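Local coordinates for protein terminal oxygenase component of carbazole 1,9a-dioxygenase (Sphingomonas, PDB 3GKQ) that probably carries out the oxygenation step of carbazole 1,9a-dioxygenation, passing electrons from a Rieske [2Fe-2S] cluster to a mononuclear non-heme iron, at residues 203-208 with 240-245; 180-185 with 226-231; 193-198 with 328-333. All coordinates share one frame; numbering follows the deposited sequence.

Interaction 1. Residues 203-208 with 240-245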
loop_
_atom_site.group_PDB
_atom_site.type_symbol
_atom_site.label_atom_id
_atom_site.label_comp_id
_atom_site.label_asym_id
_atom_site.label_seq_id
_atom_site.Cartn_x
_atom_site.Cartn_y
_atom_site.Cartn_z
ATOM N N LEU A 203 -6.732 34.276 24.186
ATOM C CA LEU A 203 -7.196 32.936 23.840
ATOM C C LEU A 203 -7.356 32.081 25.090
ATOM O O LEU A 203 -6.377 31.719 25.745
ATOM C CB LEU A 203 -6.216 32.256 22.889
ATOM C CG LEU A 203 -6.678 30.902 22.343
ATOM C CD1 LEU A 203 -7.847 31.120 21.384
ATOM C CD2 LEU A 203 -5.528 30.212 21.628
ATOM N N PRO A 204 -8.603 31.750 25.438
ATOM C CA PRO A 204 -8.868 30.931 26.619
ATOM C C PRO A 204 -8.523 29.465 26.368
ATOM O O PRO A 204 -8.130 29.090 25.258
ATOM C CB PRO A 204 -10.359 31.140 26.845
ATOM C CG PRO A 204 -10.879 31.248 25.439
ATOM C CD PRO A 204 -9.858 32.142 24.770
ATOM N N LEU A 205 -8.658 28.651 27.411
ATOM C CA LEU A 205 -8.397 27.221 27.310
ATOM C C LEU A 205 -9.650 26.563 26.737
ATOM O O LEU A 205 -9.563 25.679 25.886
ATOM C CB LEU A 205 -8.100 26.623 28.691
ATOM C CG LEU A 205 -6.796 27.028 29.385
ATOM C CD1 LEU A 205 -6.780 26.466 30.794
ATOM C CD2 LEU A 205 -5.603 26.524 28.592
ATOM N N GLY A 206 -10.809 27.019 27.213
ATOM C CA GLY A 206 -12.085 26.479 26.768
ATOM C C GLY A 206 -13.273 27.348 27.157
ATOM O O GLY A 206 -13.138 28.568 27.252
ATOM N N PHE A 207 -14.426 26.719 27.400
ATOM C CA PHE A 207 -15.656 27.438 27.749
ATOM C C PHE A 207 -16.615 26.630 28.632
ATOM O O PHE A 207 -16.655 25.408 28.557
ATOM C CB PHE A 207 -16.408 27.814 26.473
ATOM C CG PHE A 207 -15.593 28.609 25.491
ATOM C CD1 PHE A 207 -15.422 29.981 25.653
ATOM C CD2 PHE A 207 -15.015 27.990 24.390
ATOM C CE1 PHE A 207 -14.687 30.730 24.722
ATOM C CE2 PHE A 207 -14.281 28.726 23.457
ATOM C CZ PHE A 207 -14.118 30.099 23.621
ATOM N N ALA A 208 -17.386 27.327 29.466
ATOM C CA ALA A 208 -18.384 26.688 30.334
ATOM C C ALA A 208 -19.744 27.165 29.804
ATOM O O ALA A 208 -20.330 28.110 30.334
ATOM C CB ALA A 208 -18.191 27.125 31.785
ATOM N N PHE A 240 -9.937 30.624 31.398
ATOM C CA PHE A 240 -8.571 31.133 31.279
ATOM C C PHE A 240 -7.600 30.456 32.239
ATOM O O PHE A 240 -6.397 30.711 32.208
ATOM C CB PHE A 240 -8.553 32.651 31.485
ATOM C CG PHE A 240 -8.845 33.425 30.235
ATOM C CD1 PHE A 240 -7.898 33.511 29.222
ATOM C CD2 PHE A 240 -10.079 34.041 30.053
ATOM C CE1 PHE A 240 -8.176 34.196 28.038
ATOM C CE2 PHE A 240 -10.367 34.729 28.877
ATOM C CZ PHE A 240 -9.412 34.806 27.867
ATOM N N GLU A 241 -8.130 29.595 33.098
ATOM C CA GLU A 241 -7.308 28.841 34.031
ATOM C C GLU A 241 -8.127 27.635 34.470
ATOM O O GLU A 241 -9.347 27.729 34.636
ATOM C CB GLU A 241 -6.905 29.710 35.232
ATOM C CG GLU A 241 -7.991 29.964 36.260
ATOM C CD GLU A 241 -8.105 28.839 37.271
ATOM O OE1 GLU A 241 -7.071 28.476 37.879
ATOM O OE2 GLU A 241 -9.228 28.325 37.464
ATOM N N ALA A 242 -7.467 26.495 34.634
ATOM C CA ALA A 242 -8.175 25.288 35.036
ATOM C C ALA A 242 -7.359 24.442 35.998
ATOM O O ALA A 242 -6.133 24.449 35.966
ATOM C CB ALA A 242 -8.551 24.464 33.799
ATOM N N THR A 243 -8.065 23.697 36.841
ATOM C CA THR A 243 -7.437 22.839 37.829
ATOM C C THR A 243 -7.642 21.357 37.535
ATOM O O THR A 243 -8.495 20.973 36.728
ATOM C CB THR A 243 -8.024 23.097 39.219
ATOM O OG1 THR A 243 -9.437 22.855 39.176
ATOM C CG2 THR A 243 -7.767 24.539 39.661
ATOM N N ILE A 244 -6.849 20.534 38.209
ATOM C CA ILE A 244 -6.950 19.090 38.091
ATOM C C ILE A 244 -7.076 18.560 39.511
ATOM O O ILE A 244 -6.171 18.729 40.334
ATOM C CB ILE A 244 -5.707 18.470 37.419
ATOM C CG1 ILE A 244 -5.682 18.843 35.933
ATOM C CG2 ILE A 244 -5.722 16.959 37.596
ATOM C CD1 ILE A 244 -4.454 18.349 35.204
ATOM N N GLU A 245 -8.209 17.930 39.792
ATOM C CA GLU A 245 -8.480 17.386 41.111
ATOM C C GLU A 245 -8.240 18.449 42.191
ATOM O O GLU A 245 -7.549 18.216 43.183
ATOM C CB GLU A 245 -7.630 16.129 41.339
ATOM C CG GLU A 245 -7.930 15.043 40.298
ATOM C CD GLU A 245 -7.359 13.683 40.645
ATOM O OE1 GLU A 245 -6.123 13.534 40.650
ATOM O OE2 GLU A 245 -8.156 12.758 40.910
#
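Pro204 sets its CB over the centre of one face of the Phe240 ring. This CB makes a CH-pi contact, 3.9 Å from the ring centroid and 11° off the ring normal. The proline backbone takes part too: Pro204 N is 3.6 Å from Phe240 CE1. Beside it, Leu205 reaches along the 241-242 part of strand 236-244 with its CD1 branch. Leu205 CD1 is 3.9 Å from Ala242 N and 4.0 Å from Ala242 CB. Leu205 CG stands anti to the carbonyl carbon (chi1 -68°), and chi2 of 173° extends CD1 toward Ala242.

No hydrogen bond joins the two segments. The pairing runs through the residue just before 240-245: Leu205 and Gly206 both face Ile239 and bond to its backbone, which makes a classic beta bulge. The bulge lies where strand 206-209 begins, an outer strand, within this chain, of a three-stranded antiparallel sheet; Phe207 carries backbone bonds on to a second subunit. Further out, Leu203 packs on the iron ligand His190, and Glu245 makes a salt bridge to Arg101 of that subunit. The contact is apolar, with one CH-pi contact, from Pro204 CB; it probably rests on fit, while Ile239 beside it makes the directed bonds.

Interaction 2. Residues 180-185 with 226-231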
loop_
_atom_site.group_PDB
_atom_site.type_symbol
_atom_site.label_atom_id
_atom_site.label_comp_id
_atom_site.label_asym_id
_atom_site.label_seq_id
_atom_site.Cartn_x
_atom_site.Cartn_y
_atom_site.Cartn_z
ATOM N N ASN A 180 -13.102 19.794 12.816
ATOM C CA ASN A 180 -12.066 20.528 13.550
ATOM C C ASN A 180 -12.270 22.047 13.466
ATOM O O ASN A 180 -12.138 22.755 14.463
ATOM C CB ASN A 180 -10.682 20.142 13.006
ATOM C CG ASN A 180 -9.566 21.062 13.495
ATOM O OD1 ASN A 180 -8.952 21.784 12.705
ATOM N ND2 ASN A 180 -9.288 21.026 14.791
ATOM N N GLY A 181 -12.601 22.540 12.277
ATOM C CA GLY A 181 -12.807 23.969 12.107
ATOM C C GLY A 181 -13.936 24.574 12.933
ATOM O O GLY A 181 -13.762 25.622 13.552
ATOM N N PHE A 182 -15.089 23.911 12.949
ATOM C CA PHE A 182 -16.255 24.399 13.683
ATOM C C PHE A 182 -16.390 23.823 15.099
ATOM O O PHE A 182 -17.494 23.659 15.610
ATOM C CB PHE A 182 -17.519 24.094 12.871
ATOM C CG PHE A 182 -18.733 24.849 13.326
ATOM C CD1 PHE A 182 -18.724 26.238 13.380
ATOM C CD2 PHE A 182 -19.898 24.171 13.673
ATOM C CE1 PHE A 182 -19.859 26.944 13.768
ATOM C CE2 PHE A 182 -21.039 24.870 14.062
ATOM C CZ PHE A 182 -21.018 26.256 14.110
ATOM N N ASP A 183 -15.259 23.537 15.732
ATOM C CA ASP A 183 -15.226 22.985 17.088
ATOM C C ASP A 183 -14.782 24.089 18.067
ATOM O O ASP A 183 -13.703 24.654 17.907
ATOM C CB ASP A 183 -14.223 21.826 17.113
ATOM C CG ASP A 183 -14.188 21.105 18.440
ATOM O OD1 ASP A 183 -14.440 21.746 19.482
ATOM O OD2 ASP A 183 -13.887 19.893 18.440
ATOM N N ALA A 184 -15.591 24.381 19.087
ATOM C CA ALA A 184 -15.265 25.444 20.056
ATOM C C ALA A 184 -14.276 25.091 21.174
ATOM O O ALA A 184 -13.573 25.966 21.696
ATOM C CB ALA A 184 -16.539 25.987 20.677
ATOM N N GLY A 185 -14.224 23.824 21.557
ATOM C CA GLY A 185 -13.307 23.439 22.611
ATOM C C GLY A 185 -11.928 23.113 22.084
ATOM O O GLY A 185 -11.022 22.785 22.858
ATOM N N LYS A 226 -26.604 28.597 3.577
ATOM C CA LYS A 226 -27.171 27.947 4.750
ATOM C C LYS A 226 -26.038 27.484 5.658
ATOM O O LYS A 226 -25.066 26.874 5.199
ATOM C CB LYS A 226 -28.033 26.748 4.339
ATOM C CG LYS A 226 -29.188 27.077 3.387
ATOM C CD LYS A 226 -30.112 25.874 3.234
ATOM C CE LYS A 226 -30.834 25.849 1.887
ATOM N NZ LYS A 226 -31.702 27.024 1.665
ATOM N N GLY A 227 -26.160 27.774 6.947
ATOM C CA GLY A 227 -25.109 27.389 7.868
ATOM C C GLY A 227 -25.496 27.513 9.322
ATOM O O GLY A 227 -26.668 27.720 9.653
ATOM N N VAL A 228 -24.497 27.395 10.191
ATOM C CA VAL A 228 -24.710 27.468 11.630
ATOM C C VAL A 228 -23.772 28.477 12.276
ATOM O O VAL A 228 -22.593 28.550 11.930
ATOM C CB VAL A 228 -24.458 26.090 12.292
ATOM C CG1 VAL A 228 -24.752 26.163 13.787
ATOM C CG2 VAL A 228 -25.313 25.022 11.618
ATOM N N PHE A 229 -24.309 29.258 13.208
ATOM C CA PHE A 229 -23.524 30.248 13.933
ATOM C C PHE A 229 -23.200 29.663 15.296
ATOM O O PHE A 229 -24.077 29.138 15.983
ATOM C CB PHE A 229 -24.321 31.547 14.126
ATOM C CG PHE A 229 -24.303 32.457 12.934
ATOM C CD1 PHE A 229 -23.187 33.241 12.660
ATOM C CD2 PHE A 229 -25.394 32.519 12.075
ATOM C CE1 PHE A 229 -23.161 34.077 11.544
ATOM C CE2 PHE A 229 -25.376 33.351 10.957
ATOM C CZ PHE A 229 -24.256 34.131 10.693
ATOM N N ASP A 230 -21.936 29.743 15.684
ATOM C CA ASP A 230 -21.526 29.235 16.978
ATOM C C ASP A 230 -21.712 30.353 17.994
ATOM O O ASP A 230 -21.003 31.362 17.968
ATOM C CB ASP A 230 -20.072 28.774 16.917
ATOM C CG ASP A 230 -19.500 28.472 18.277
ATOM O OD1 ASP A 230 -20.266 28.076 19.183
ATOM O OD2 ASP A 230 -18.269 28.617 18.434
ATOM N N LEU A 231 -22.689 30.162 18.877
ATOM C CA LEU A 231 -23.029 31.141 19.902
ATOM C C LEU A 231 -22.587 30.740 21.317
ATOM O O LEU A 231 -23.213 31.142 22.298
ATOM C CB LEU A 231 -24.544 31.373 19.902
ATOM C CG LEU A 231 -25.223 31.785 18.588
ATOM C CD1 LEU A 231 -26.728 31.885 18.825
ATOM C CD2 LEU A 231 -24.672 33.123 18.085
#
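The turn that leaves helix 174-181 packs here against strand 227-230 of the large antiparallel sheet, through Phe182 and Ala184 on one side and Val228 and Asp230 on the other. Phe182 is the first residue past the helix to leave helical backbone angles. Its CG is anti to the backbone N (chi1 -165°), which carries the ring out to the strand. The far end of the ring does the touching. Phe182 CZ comes within 3.5 Å of Val228 O. The same CZ is 3.7 Å from Val228 CG1, the methyl that is anti to its own backbone N. The two side chains cross at about a right angle. On the neighbouring ring corner, Phe182 CE1 meets Asp230 CB at 3.6 Å. The carboxylate of Asp230 is turned steeply from the ring, with the planes 79° apart. Asp230 OD2 lies 3.9 Å from Ala184 CB.

Both segments belong to the catalytic domain of the Rieske oxygenase family. Phe182 also packs on Ile263 and Val265 of the next strand and on Ala362 of helix 361-373, so its ring is buried between sheet and helix. After Phe182 the chain makes an Asx turn: Gly185 N donates to Asp183 OD1 at 2.9 Å, with an N-H...O angle of 131°. The turn leads straight into the iron ligand His186, whose ND1 is hydrogen-bonded to Asp183 O, while Asp183 OD2 bonds to NE2 of His96, a Rieske-cluster ligand in a second subunit, an aspartate link between the two histidines that probably serves electron transfer, as in relatives.

Interaction 3. Residues 193-198 with 328-333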
loop_
_atom_site.group_PDB
_atom_site.type_symbol
_atom_site.label_atom_id
_atom_site.label_comp_id
_atom_site.label_asym_id
_atom_site.label_seq_id
_atom_site.Cartn_x
_atom_site.Cartn_y
_atom_site.Cartn_z
ATOM N N SER A 193 0.556 28.541 20.498
ATOM C CA SER A 193 0.777 29.225 19.225
ATOM C C SER A 193 1.566 30.527 19.347
ATOM O O SER A 193 1.340 31.316 20.262
ATOM C CB SER A 193 -0.566 29.510 18.552
ATOM O OG SER A 193 -0.384 30.214 17.338
ATOM N N ILE A 194 2.483 30.747 18.409
ATOM C CA ILE A 194 3.297 31.958 18.394
ATOM C C ILE A 194 2.433 33.186 18.121
ATOM O O ILE A 194 2.848 34.316 18.378
ATOM C CB ILE A 194 4.399 31.891 17.311
ATOM C CG1 ILE A 194 3.774 31.605 15.943
ATOM C CG2 ILE A 194 5.421 30.819 17.672
ATOM C CD1 ILE A 194 4.762 31.655 14.789
ATOM N N LEU A 195 1.231 32.963 17.600
ATOM C CA LEU A 195 0.327 34.067 17.304
ATOM C C LEU A 195 -0.161 34.778 18.564
ATOM O O LEU A 195 -0.462 35.973 18.529
ATOM C CB LEU A 195 -0.893 33.570 16.525
ATOM C CG LEU A 195 -2.015 34.598 16.350
ATOM C CD1 LEU A 195 -1.538 35.720 15.424
ATOM C CD2 LEU A 195 -3.260 33.926 15.780
ATOM N N LEU A 196 -0.249 34.038 19.668
ATOM C CA LEU A 196 -0.737 34.584 20.929
ATOM C C LEU A 196 0.085 35.774 21.426
ATOM O O LEU A 196 -0.438 36.881 21.541
ATOM C CB LEU A 196 -0.780 33.475 21.984
ATOM C CG LEU A 196 -1.544 32.221 21.526
ATOM C CD1 LEU A 196 -1.675 31.242 22.686
ATOM C CD2 LEU A 196 -2.928 32.614 21.005
ATOM N N ASP A 197 1.360 35.551 21.726
ATOM C CA ASP A 197 2.215 36.646 22.173
ATOM C C ASP A 197 2.478 37.544 20.970
ATOM O O ASP A 197 2.524 38.768 21.092
ATOM C CB ASP A 197 3.548 36.121 22.713
ATOM C CG ASP A 197 3.423 35.505 24.092
ATOM O OD1 ASP A 197 2.335 35.585 24.698
ATOM O OD2 ASP A 197 4.425 34.942 24.576
ATOM N N GLY A 198 2.631 36.915 19.807
ATOM C CA GLY A 198 2.901 37.642 18.580
ATOM C C GLY A 198 1.890 38.707 18.198
ATOM O O GLY A 198 2.216 39.618 17.441
ATOM N N ASN A 328 0.062 29.528 9.335
ATOM C CA ASN A 328 0.907 28.385 9.664
ATOM C C ASN A 328 1.135 28.346 11.177
ATOM O O ASN A 328 0.940 27.314 11.820
ATOM C CB ASN A 328 2.262 28.468 8.949
ATOM C CG ASN A 328 2.134 28.443 7.430
ATOM O OD1 ASN A 328 1.119 28.010 6.885
ATOM N ND2 ASN A 328 3.176 28.894 6.742
ATOM N N GLY A 329 1.531 29.487 11.736
ATOM C CA GLY A 329 1.807 29.582 13.159
ATOM C C GLY A 329 0.671 29.194 14.082
ATOM O O GLY A 329 0.905 28.721 15.196
ATOM N N PHE A 330 -0.561 29.397 13.628
ATOM C CA PHE A 330 -1.731 29.066 14.425
ATOM C C PHE A 330 -2.444 27.798 13.936
ATOM O O PHE A 330 -2.758 26.913 14.732
ATOM C CB PHE A 330 -2.720 30.232 14.404
ATOM C CG PHE A 330 -3.892 30.057 15.332
ATOM C CD1 PHE A 330 -3.789 30.397 16.676
ATOM C CD2 PHE A 330 -5.105 29.566 14.856
ATOM C CE1 PHE A 330 -4.876 30.252 17.538
ATOM C CE2 PHE A 330 -6.198 29.416 15.704
ATOM C CZ PHE A 330 -6.083 29.766 17.054
ATOM N N ASN A 331 -2.697 27.707 12.633
ATOM C CA ASN A 331 -3.410 26.549 12.096
ATOM C C ASN A 331 -2.633 25.256 11.874
ATOM O O ASN A 331 -3.246 24.199 11.723
ATOM C CB ASN A 331 -4.138 26.931 10.803
ATOM C CG ASN A 331 -5.279 27.900 11.048
ATOM O OD1 ASN A 331 -5.280 29.017 10.532
ATOM N ND2 ASN A 331 -6.255 27.479 11.848
ATOM N N ASP A 332 -1.306 25.310 11.848
ATOM C CA ASP A 332 -0.546 24.080 11.649
ATOM C C ASP A 332 -0.942 23.031 12.689
ATOM O O ASP A 332 -0.931 21.834 12.405
ATOM C CB ASP A 332 0.962 24.338 11.719
ATOM C CG ASP A 332 1.516 24.928 10.430
ATOM O OD1 ASP A 332 0.756 25.049 9.443
ATOM O OD2 ASP A 332 2.718 25.265 10.402
ATOM N N ASP A 333 -1.310 23.485 13.886
ATOM C CA ASP A 333 -1.715 22.575 14.959
ATOM C C ASP A 333 -3.051 21.882 14.685
ATOM O O ASP A 333 -3.324 20.819 15.242
ATOM C CB ASP A 333 -1.806 23.319 16.299
ATOM C CG ASP A 333 -0.438 23.706 16.852
ATOM O OD1 ASP A 333 0.483 22.866 16.824
ATOM O OD2 ASP A 333 -0.286 24.850 17.327
HETATM O O HOH W 1 3.174 28.160 16.714
#
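Ser193 OG donates to Gly329 O at 2.9 Å. Ser193 is the N-cap residue of helix 194-198, and its OG also accepts from Leu195 N. This capping bond is 3.2 Å from Leu195 N to Ser193 OG, with an N-H...O angle of 159°. Both bonds use one rotamer: OG is anti to the backbone N (chi1 178°). The hydroxyl approaches Gly329 O from above the carbonyl plane, 49° out of it. It also sits near the plane of the Phe330 ring, at its edge, with Ser193 OG 3.5 Å from Phe330 CD1.

Leu195 has CG anti to its backbone N and CD2 about anti to CA. This extended branch reaches the ring, where Leu195 CD2 is 3.7 Å from Phe330 CD1. The Phe330 ring stacks with the iron ligand His190, and its side chain lies about 4 Å from the bound iron at its nearest atoms. The contact therefore lines the second shell of the catalytic iron site.

Ile194 rests its CD1 on Gly329 CA. One water accepts from Ile194 N and donates to Gly329 O, the latter at 2.8 Å from the water oxygen.

All three contacts lie in the catalytic domain and differ in depth. Interactions 2 and 3 are buried, interaction 1 partly, its centre about 30 Å from the centre of the chain. Interactions 1 and 2 both touch a second subunit; interaction 3 meets no other chain. Each involves different helices and strands, yet interaction 1 touches both others. Phe207 CE2 packs on Ala184 O at 3.3 Å, and Leu203 CD2 on Leu196 CD2 at 3.6 Å. Interaction 1 is apolar, and in 2 a ring also meets a carbonyl oxygen and an aspartate, both without hydrogen bonds between segments; 3 adds a hydroxyl bond and a water bridge. His190 borders interactions 1 and 3, His186 interaction 2.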